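Long-range contact in putative amidohydrolase (Unidentified, PDB 3MKV), which probably acts as a zinc-dependent prolidase of the amidohydrolase superfamily, hydrolysing dipeptides that end in proline: residues Pro59-Leu64 against Asp379-Asp384. Numbering follows the deposited sequence.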
loop_
_atom_site.group_PDB
_atom_site.type_symbol
_atom_site.label_atom_id
_atom_site.label_comp_id
_atom_site.label_asym_id
_atom_site.label_seq_id
_atom_site.Cartn_x
_atom_site.Cartn_y
_atom_site.Cartn_z
ATOM N N PRO A 59 -3.676 37.001 41.603
ATOM C CA PRO A 59 -3.232 35.713 41.064
ATOM C C PRO A 59 -2.911 35.806 39.574
ATOM O O PRO A 59 -3.422 36.690 38.879
ATOM C CB PRO A 59 -4.437 34.797 41.272
ATOM C CG PRO A 59 -5.400 35.567 42.133
ATOM C CD PRO A 59 -5.105 37.006 41.958
ATOM N N GLY A 60 -2.065 34.896 39.097
ATOM C CA GLY A 60 -1.789 34.759 37.667
ATOM C C GLY A 60 -3.056 34.563 36.857
ATOM O O GLY A 60 -3.978 33.856 37.279
ATOM N N LEU A 61 -3.119 35.203 35.696
ATOM C CA LEU A 61 -4.304 35.094 34.855
ATOM C C LEU A 61 -4.246 33.799 34.044
ATOM O O LEU A 61 -3.160 33.305 33.729
ATOM C CB LEU A 61 -4.402 36.278 33.909
ATOM C CG LEU A 61 -4.379 37.683 34.494
ATOM C CD1 LEU A 61 -3.964 38.656 33.402
ATOM C CD2 LEU A 61 -5.744 38.048 35.031
ATOM N N ILE A 62 -5.421 33.269 33.706
ATOM C CA ILE A 62 -5.544 32.019 32.956
ATOM C C ILE A 62 -6.369 32.230 31.682
ATOM O O ILE A 62 -7.481 32.739 31.741
ATOM C CB ILE A 62 -6.211 30.929 33.836
ATOM C CG1 ILE A 62 -5.472 30.810 35.179
ATOM C CG2 ILE A 62 -6.282 29.586 33.099
ATOM C CD1 ILE A 62 -5.977 29.696 36.084
ATOM N N ASP A 63 -5.821 31.855 30.530
ATOM C CA ASP A 63 -6.602 31.879 29.286
ATOM C C ASP A 63 -6.893 30.461 28.782
ATOM O O ASP A 63 -5.971 29.674 28.509
ATOM C CB ASP A 63 -5.923 32.718 28.199
ATOM C CG ASP A 63 -6.796 32.885 26.971
ATOM O OD1 ASP A 63 -7.660 32.016 26.726
ATOM O OD2 ASP A 63 -6.621 33.882 26.239
ATOM N N LEU A 64 -8.186 30.152 28.660
ATOM C CA LEU A 64 -8.646 28.784 28.432
ATOM C C LEU A 64 -8.744 28.418 26.961
ATOM O O LEU A 64 -9.105 27.291 26.620
ATOM C CB LEU A 64 -10.004 28.556 29.101
ATOM C CG LEU A 64 -10.044 28.334 30.611
ATOM C CD1 LEU A 64 -11.486 28.060 31.071
ATOM C CD2 LEU A 64 -9.119 27.183 31.001
ATOM N N ASP A 379 2.266 31.649 41.203
ATOM C CA ASP A 379 2.022 32.431 40.001
ATOM C C ASP A 379 1.377 33.716 40.479
ATOM O O ASP A 379 0.203 33.727 40.858
ATOM C CB ASP A 379 1.058 31.699 39.056
ATOM C CG ASP A 379 1.611 30.367 38.550
ATOM O OD1 ASP A 379 2.699 29.927 39.002
ATOM O OD2 ASP A 379 0.945 29.757 37.684
ATOM N N VAL A 380 2.153 34.795 40.495
ATOM C CA VAL A 380 1.694 36.045 41.094
ATOM C C VAL A 380 1.910 37.229 40.174
ATOM O O VAL A 380 2.916 37.310 39.479
ATOM C CB VAL A 380 2.434 36.343 42.424
ATOM C CG1 VAL A 380 1.876 37.593 43.067
ATOM C CG2 VAL A 380 2.324 35.166 43.372
ATOM N N LEU A 381 0.957 38.150 40.178
ATOM C CA LEU A 381 1.111 39.414 39.471
ATOM C C LEU A 381 1.111 40.587 40.451
ATOM O O LEU A 381 0.518 40.516 41.535
ATOM C CB LEU A 381 -0.028 39.621 38.471
ATOM C CG LEU A 381 -0.331 38.543 37.438
ATOM C CD1 LEU A 381 -1.271 39.117 36.361
ATOM C CD2 LEU A 381 0.966 38.025 36.823
ATOM N N VAL A 382 1.773 41.668 40.059
ATOM C CA VAL A 382 1.612 42.941 40.744
ATOM C C VAL A 382 1.122 43.957 39.729
ATOM O O VAL A 382 1.770 44.189 38.715
ATOM C CB VAL A 382 2.926 43.434 41.385
ATOM C CG1 VAL A 382 2.865 44.937 41.628
ATOM C CG2 VAL A 382 3.187 42.697 42.675
ATOM N N VAL A 383 -0.033 44.550 39.989
ATOM C CA VAL A 383 -0.605 45.495 39.047
ATOM C C VAL A 383 -0.661 46.911 39.607
ATOM O O VAL A 383 -0.927 47.126 40.793
ATOM C CB VAL A 383 -2.004 45.059 38.605
ATOM C CG1 VAL A 383 -2.556 46.017 37.544
ATOM C CG2 VAL A 383 -1.952 43.631 38.074
ATOM N N ASP A 384 -0.389 47.875 38.739
ATOM C CA ASP A 384 -0.509 49.263 39.100
ATOM C C ASP A 384 -1.930 49.718 38.821
ATOM O O ASP A 384 -2.193 50.381 37.820
ATOM C CB ASP A 384 0.483 50.107 38.306
ATOM C CG ASP A 384 0.483 51.562 38.736
ATOM O OD1 ASP A 384 0.130 51.846 39.904
ATOM O OD2 ASP A 384 0.843 52.420 37.906
#
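G60 N gives its hydrogen to D379 O at 3.1 Å, the one hydrogen bond between P59-L64 and D379-D384. The donor sits 55° out of the carbonyl plane, a skewed approach at the point where the pairing ends. Next to it P59 and V380 form an antiparallel non-hydrogen-bonded pair, CA to CA 4.9 Å, with side chains that diverge.

L381 reaches over the bend of the chain at G60. With chi1 at -54° its CG stands beside its own backbone N and packs on backbone, 3.9 Å from P59 O and 4.1 Å from G60 CA. From there CD1 extends to L61, 3.9 Å from L61 CG, making the apolar pair; the two leucine side chains cross at about a right angle.

The carboxylate of D379 is engaged away from this interface: OD2 forms a salt bridge with R128, and OD1 accepts a hydrogen bond from D407 N. Beyond G60, P59-L64 diverges from 380-383 and runs beside strand 102-107 into the TIM barrel, toward zinc ligands H65 and H67. Pairing with 380-383, which continues back at I57 and M58, thus closes at G60 with one backbone bond and a buried leucine pair, where the strand parts for the catalytic barrel.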